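Long-range contact in Fe-S binding reductase, putative (Thermus thermophilus, PDB 2D4P), which is of unknown function but belongs to the GNAT acetyltransferase superfamily and may therefore transfer acyl groups: residues 60-73 against 92-106. Numbering follows the deposited sequence.
Sequences ATTVLVTRIEGRSV and VYEVALHLDPERKEL
Val65 and His98 are parted by a water where two parallel strands splay. It donates to Val65 O at 2.5 Å and accepts from His98 N at 2.8 Å. The split lies beside a classic beta bulge at Thr66 and Arg67. Such a V-shaped gap is a GNAT hallmark, where relatives hold acetyl-CoA; the same role here is only probable.

Before the split the strands pair around Val63, whose N and O bond Glu94 O and Ala96 N; Val65 N then bonds Ala96 O. Leu64 CD1 lies over one face of the His98 ring. On the other face of the sheet, Leu97 CD1 touches Val65 CB and Ile68 CG2, both at 3.9 Å.

Beyond the split, Arg103 grips Ile68 O end-on. NH2 lies 2.9 Å from Ile68 O, above the carbonyl plane; NH1 lies 3.2 Å from it in a more bent bond. A bend at chi3 (63°) turns the guanidinium toward this oxygen. Leu106 CD2 lies over one face, toward its rim. Glu69 OE1 makes a long salt bridge to Arg103 NH2, while OE2 makes a close one to Arg67 NE (2.8 Å).

Helix 73-89 connects the strands as a beta-alpha-beta crossover and packs on the Val63 and Val95 face. Strand 45-56 pairs antiparallel with 61-70. Arg103 is the N-cap residue of helix 104-112, whose Leu106 packs on Ile68 CG2.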
loop_
_atom_site.group_PDB
_atom_site.type_symbol
_atom_site.label_atom_id
_atom_site.label_comp_id
_atom_site.label_asym_id
_atom_site.label_seq_id
_atom_site.Cartn_x
_atom_site.Cartn_y
_atom_site.Cartn_z
ATOM N N ALA A 60 15.129 -11.489 -9.019
ATOM C CA ALA A 60 14.821 -10.317 -8.220
ATOM C C ALA A 60 13.424 -10.467 -7.624
ATOM O O ALA A 60 12.655 -11.374 -7.993
ATOM C CB ALA A 60 14.877 -9.101 -9.090
ATOM N N THR A 61 13.119 -9.579 -6.689
ATOM C CA THR A 61 11.813 -9.476 -6.053
ATOM C C THR A 61 11.227 -8.098 -6.293
ATOM O O THR A 61 11.946 -7.101 -6.373
ATOM C CB THR A 61 11.978 -9.766 -4.569
ATOM O OG1 THR A 61 12.437 -11.118 -4.414
ATOM C CG2 THR A 61 10.670 -9.649 -3.769
ATOM N N THR A 62 9.908 -8.045 -6.463
ATOM C CA THR A 62 9.173 -6.803 -6.488
ATOM C C THR A 62 8.251 -6.745 -5.285
ATOM O O THR A 62 7.678 -7.776 -4.905
ATOM C CB THR A 62 8.288 -6.743 -7.769
ATOM O OG1 THR A 62 9.134 -6.683 -8.939
ATOM C CG2 THR A 62 7.466 -5.480 -7.791
ATOM N N VAL A 63 8.109 -5.560 -4.680
ATOM C CA VAL A 63 7.061 -5.347 -3.712
ATOM C C VAL A 63 5.891 -4.691 -4.425
ATOM O O VAL A 63 6.024 -3.619 -4.993
ATOM C CB VAL A 63 7.563 -4.526 -2.494
ATOM C CG1 VAL A 63 6.345 -3.950 -1.724
ATOM C CG2 VAL A 63 8.388 -5.427 -1.587
ATOM N N LEU A 64 4.750 -5.388 -4.455
ATOM C CA LEU A 64 3.533 -4.858 -5.018
ATOM C C LEU A 64 2.629 -4.310 -3.930
ATOM O O LEU A 64 2.321 -4.992 -2.940
ATOM C CB LEU A 64 2.800 -5.967 -5.763
ATOM C CG LEU A 64 1.583 -5.562 -6.577
ATOM C CD1 LEU A 64 1.879 -4.512 -7.675
ATOM C CD2 LEU A 64 0.980 -6.855 -7.189
ATOM N N VAL A 65 2.231 -3.062 -4.107
ATOM C CA VAL A 65 1.247 -2.437 -3.227
ATOM C C VAL A 65 -0.133 -2.787 -3.802
ATOM O O VAL A 65 -0.589 -2.205 -4.785
ATOM C CB VAL A 65 1.426 -0.904 -3.133
ATOM C CG1 VAL A 65 0.429 -0.341 -2.135
ATOM C CG2 VAL A 65 2.842 -0.505 -2.755
ATOM N N THR A 66 -0.757 -3.742 -3.166
ATOM C CA THR A 66 -2.028 -4.279 -3.516
ATOM C C THR A 66 -3.127 -3.277 -3.308
ATOM O O THR A 66 -4.101 -3.204 -4.079
ATOM C CB THR A 66 -2.215 -5.573 -2.612
ATOM O OG1 THR A 66 -1.076 -6.443 -2.852
ATOM C CG2 THR A 66 -3.372 -6.296 -3.033
ATOM N N ARG A 67 -2.999 -2.504 -2.230
ATOM C CA ARG A 67 -3.968 -1.504 -1.882
ATOM C C ARG A 67 -3.352 -0.383 -1.081
ATOM O O ARG A 67 -2.590 -0.638 -0.150
ATOM C CB ARG A 67 -5.100 -2.124 -1.054
ATOM C CG ARG A 67 -6.225 -1.160 -0.841
ATOM C CD ARG A 67 -7.455 -1.817 -0.339
ATOM N NE ARG A 67 -8.532 -0.846 -0.181
ATOM C CZ ARG A 67 -9.656 -1.135 0.441
ATOM N NH1 ARG A 67 -9.819 -2.351 0.953
ATOM N NH2 ARG A 67 -10.595 -0.201 0.581
ATOM N N ILE A 68 -3.754 0.840 -1.394
ATOM C CA ILE A 68 -3.364 1.980 -0.566
ATOM C C ILE A 68 -4.575 2.897 -0.434
ATOM O O ILE A 68 -5.305 3.135 -1.404
ATOM C CB ILE A 68 -2.102 2.691 -1.115
ATOM C CG1 ILE A 68 -1.615 3.730 -0.090
ATOM C CG2 ILE A 68 -2.333 3.356 -2.477
ATOM C CD1 ILE A 68 -0.266 4.397 -0.478
ATOM N N GLU A 69 -4.805 3.350 0.787
ATOM C CA GLU A 69 -5.861 4.271 1.108
ATOM C C GLU A 69 -5.274 5.373 1.957
ATOM O O GLU A 69 -4.384 5.118 2.775
ATOM C CB GLU A 69 -7.005 3.570 1.848
ATOM C CG GLU A 69 -7.636 2.394 1.107
ATOM C CD GLU A 69 -8.328 2.765 -0.206
ATOM O OE1 GLU A 69 -8.617 3.945 -0.447
ATOM O OE2 GLU A 69 -8.598 1.840 -0.999
ATOM N N GLY A 70 -5.778 6.587 1.780
ATOM C CA GLY A 70 -5.298 7.706 2.572
ATOM C C GLY A 70 -6.137 8.966 2.463
ATOM O O GLY A 70 -6.679 9.277 1.407
ATOM N N ARG A 71 -6.211 9.688 3.574
ATOM C CA ARG A 71 -7.077 10.850 3.709
ATOM C C ARG A 71 -6.429 12.153 3.258
ATOM O O ARG A 71 -7.100 13.213 3.205
ATOM C CB ARG A 71 -7.500 10.963 5.152
ATOM C CG ARG A 71 -8.569 9.974 5.523
ATOM C CD ARG A 71 -9.538 10.535 6.549
ATOM N NE ARG A 71 -9.678 9.625 7.674
ATOM C CZ ARG A 71 -10.145 9.964 8.870
ATOM N NH1 ARG A 71 -10.549 11.214 9.115
ATOM N NH2 ARG A 71 -10.216 9.030 9.817
ATOM N N SER A 72 -5.140 12.088 2.943
ATOM C CA SER A 72 -4.399 13.246 2.487
ATOM C C SER A 72 -3.186 12.819 1.676
ATOM O O SER A 72 -2.717 11.698 1.798
ATOM C CB SER A 72 -3.941 14.067 3.693
ATOM O OG SER A 72 -2.967 13.366 4.457
ATOM N N VAL A 73 -2.667 13.737 0.878
ATOM C CA VAL A 73 -1.375 13.514 0.220
ATOM C C VAL A 73 -0.286 13.148 1.240
ATOM O O VAL A 73 0.488 12.207 1.019
ATOM C CB VAL A 73 -0.957 14.708 -0.630
ATOM C CG1 VAL A 73 0.498 14.571 -1.088
ATOM C CG2 VAL A 73 -1.895 14.869 -1.826
ATOM N N VAL A 92 14.864 -5.553 -2.056
ATOM C CA VAL A 92 13.859 -5.678 -3.127
ATOM C C VAL A 92 14.254 -4.695 -4.263
ATOM O O VAL A 92 14.650 -3.571 -3.997
ATOM C CB VAL A 92 12.485 -5.350 -2.534
ATOM C CG1 VAL A 92 11.470 -4.941 -3.603
ATOM C CG2 VAL A 92 11.962 -6.543 -1.699
ATOM N N TYR A 93 14.123 -5.147 -5.510
ATOM C CA TYR A 93 14.548 -4.396 -6.694
ATOM C C TYR A 93 13.638 -3.237 -7.056
ATOM O O TYR A 93 14.139 -2.184 -7.461
ATOM C CB TYR A 93 14.649 -5.361 -7.868
ATOM C CG TYR A 93 15.163 -4.693 -9.127
ATOM C CD1 TYR A 93 16.523 -4.492 -9.318
ATOM C CD2 TYR A 93 14.278 -4.238 -10.097
ATOM C CE1 TYR A 93 16.995 -3.867 -10.468
ATOM C CE2 TYR A 93 14.736 -3.634 -11.262
ATOM C CZ TYR A 93 16.092 -3.427 -11.433
ATOM O OH TYR A 93 16.571 -2.813 -12.595
ATOM N N GLU A 94 12.330 -3.412 -6.946
ATOM C CA GLU A 94 11.387 -2.344 -7.272
ATOM C C GLU A 94 10.104 -2.466 -6.512
ATOM O O GLU A 94 9.787 -3.517 -5.975
ATOM C CB GLU A 94 11.087 -2.310 -8.752
ATOM C CG GLU A 94 10.387 -3.529 -9.325
ATOM C CD GLU A 94 10.102 -3.355 -10.812
ATOM O OE1 GLU A 94 11.025 -2.966 -11.541
ATOM O OE2 GLU A 94 8.936 -3.545 -11.243
ATOM N N VAL A 95 9.367 -1.363 -6.477
ATOM C CA VAL A 95 8.062 -1.305 -5.866
ATOM C C VAL A 95 7.089 -0.864 -6.962
ATOM O O VAL A 95 7.364 0.061 -7.733
ATOM C CB VAL A 95 8.024 -0.291 -4.706
ATOM C CG1 VAL A 95 6.654 -0.182 -4.103
ATOM C CG2 VAL A 95 9.120 -0.612 -3.611
ATOM N N ALA A 96 5.961 -1.538 -7.032
ATOM C CA ALA A 96 4.959 -1.283 -8.067
ATOM C C ALA A 96 3.570 -1.182 -7.480
ATOM O O ALA A 96 3.280 -1.765 -6.422
ATOM C CB ALA A 96 4.992 -2.413 -9.133
ATOM N N LEU A 97 2.696 -0.464 -8.193
ATOM C CA LEU A 97 1.332 -0.227 -7.746
ATOM C C LEU A 97 0.473 -0.093 -9.007
ATOM O O LEU A 97 0.914 0.492 -9.998
ATOM C CB LEU A 97 1.314 1.086 -6.945
ATOM C CG LEU A 97 0.072 1.583 -6.224
ATOM C CD1 LEU A 97 0.464 2.369 -5.009
ATOM C CD2 LEU A 97 -0.750 2.441 -7.155
ATOM N N HIS A 98 -0.747 -0.624 -8.968
ATOM C CA HIS A 98 -1.726 -0.409 -10.043
ATOM C C HIS A 98 -2.628 0.790 -9.670
ATOM O O HIS A 98 -3.441 0.717 -8.750
ATOM C CB HIS A 98 -2.542 -1.687 -10.306
ATOM C CG HIS A 98 -1.706 -2.893 -10.634
ATOM N ND1 HIS A 98 -2.150 -4.183 -10.429
ATOM C CD2 HIS A 98 -0.477 -3.010 -11.197
ATOM C CE1 HIS A 98 -1.213 -5.040 -10.809
ATOM N NE2 HIS A 98 -0.187 -4.357 -11.279
ATOM N N LEU A 99 -2.434 1.904 -10.347
ATOM C CA LEU A 99 -3.042 3.178 -10.016
ATOM C C LEU A 99 -4.358 3.439 -10.819
ATOM O O LEU A 99 -4.389 3.322 -12.026
ATOM C CB LEU A 99 -2.007 4.286 -10.282
ATOM C CG LEU A 99 -2.472 5.748 -10.328
ATOM C CD1 LEU A 99 -2.920 6.246 -8.947
ATOM C CD2 LEU A 99 -1.409 6.670 -10.941
ATOM N N ASP A 100 -5.433 3.774 -10.123
ATOM C CA ASP A 100 -6.602 4.399 -10.774
ATOM C C ASP A 100 -6.229 5.854 -10.963
ATOM O O ASP A 100 -6.031 6.563 -9.989
ATOM C CB ASP A 100 -7.807 4.255 -9.863
ATOM C CG ASP A 100 -9.018 5.008 -10.340
ATOM O OD1 ASP A 100 -9.007 5.661 -11.412
ATOM O OD2 ASP A 100 -10.047 4.997 -9.641
ATOM N N PRO A 101 -6.095 6.319 -12.200
ATOM C CA PRO A 101 -5.640 7.699 -12.439
ATOM C C PRO A 101 -6.631 8.812 -12.047
ATOM O O PRO A 101 -6.264 9.984 -12.066
ATOM C CB PRO A 101 -5.354 7.715 -13.948
ATOM C CG PRO A 101 -6.246 6.679 -14.509
ATOM C CD PRO A 101 -6.366 5.597 -13.458
ATOM N N GLU A 102 -7.867 8.459 -11.711
ATOM C CA GLU A 102 -8.813 9.401 -11.103
ATOM C C GLU A 102 -8.373 9.827 -9.688
ATOM O O GLU A 102 -8.836 10.834 -9.165
ATOM C CB GLU A 102 -10.221 8.791 -11.024
ATOM C CG GLU A 102 -10.863 8.492 -12.383
ATOM C CD GLU A 102 -12.399 8.559 -12.381
ATOM O OE1 GLU A 102 -13.046 7.485 -12.475
ATOM O OE2 GLU A 102 -12.972 9.682 -12.337
ATOM N N ARG A 103 -7.503 9.045 -9.058
ATOM C CA ARG A 103 -7.079 9.336 -7.697
ATOM C C ARG A 103 -5.939 10.343 -7.741
ATOM O O ARG A 103 -4.776 9.987 -7.752
ATOM C CB ARG A 103 -6.651 8.047 -7.002
ATOM C CG ARG A 103 -7.741 6.993 -6.918
ATOM C CD ARG A 103 -7.287 5.717 -6.185
ATOM N NE ARG A 103 -6.949 6.010 -4.797
ATOM C CZ ARG A 103 -6.328 5.168 -3.977
ATOM N NH1 ARG A 103 -5.991 3.966 -4.387
ATOM N NH2 ARG A 103 -6.094 5.540 -2.722
ATOM N N LYS A 104 -6.282 11.621 -7.755
ATOM C CA LYS A 104 -5.289 12.676 -7.949
ATOM C C LYS A 104 -4.340 12.835 -6.770
ATOM O O LYS A 104 -3.187 13.205 -6.965
ATOM C CB LYS A 104 -5.968 14.015 -8.240
ATOM C CG LYS A 104 -6.835 14.044 -9.496
ATOM C CD LYS A 104 -6.301 13.197 -10.650
ATOM C CE LYS A 104 -6.991 13.571 -11.964
ATOM N NZ LYS A 104 -6.885 12.509 -13.015
ATOM N N GLU A 105 -4.830 12.582 -5.557
ATOM C CA GLU A 105 -4.005 12.674 -4.366
ATOM C C GLU A 105 -2.911 11.606 -4.406
ATOM O O GLU A 105 -1.741 11.901 -4.131
ATOM C CB GLU A 105 -4.827 12.543 -3.083
ATOM C CG GLU A 105 -5.681 13.776 -2.779
ATOM C CD GLU A 105 -6.131 13.867 -1.320
ATOM O OE1 GLU A 105 -5.769 13.000 -0.483
ATOM O OE2 GLU A 105 -6.843 14.850 -1.011
ATOM N N LEU A 106 -3.298 10.393 -4.780
ATOM C CA LEU A 106 -2.331 9.304 -4.907
ATOM C C LEU A 106 -1.317 9.570 -6.029
ATOM O O LEU A 106 -0.106 9.348 -5.870
ATOM C CB LEU A 106 -3.047 7.978 -5.110
ATOM C CG LEU A 106 -2.148 6.745 -5.296
ATOM C CD1 LEU A 106 -1.242 6.581 -4.107
ATOM C CD2 LEU A 106 -2.988 5.510 -5.486
HETATM O O HOH W 1 7.646 -6.366 -11.070
HETATM O O HOH W 2 -2.006 -1.934 -6.797
HETATM O O HOH W 3 -5.008 1.073 -4.011
HETATM O O HOH W 4 -7.533 15.137 1.351
#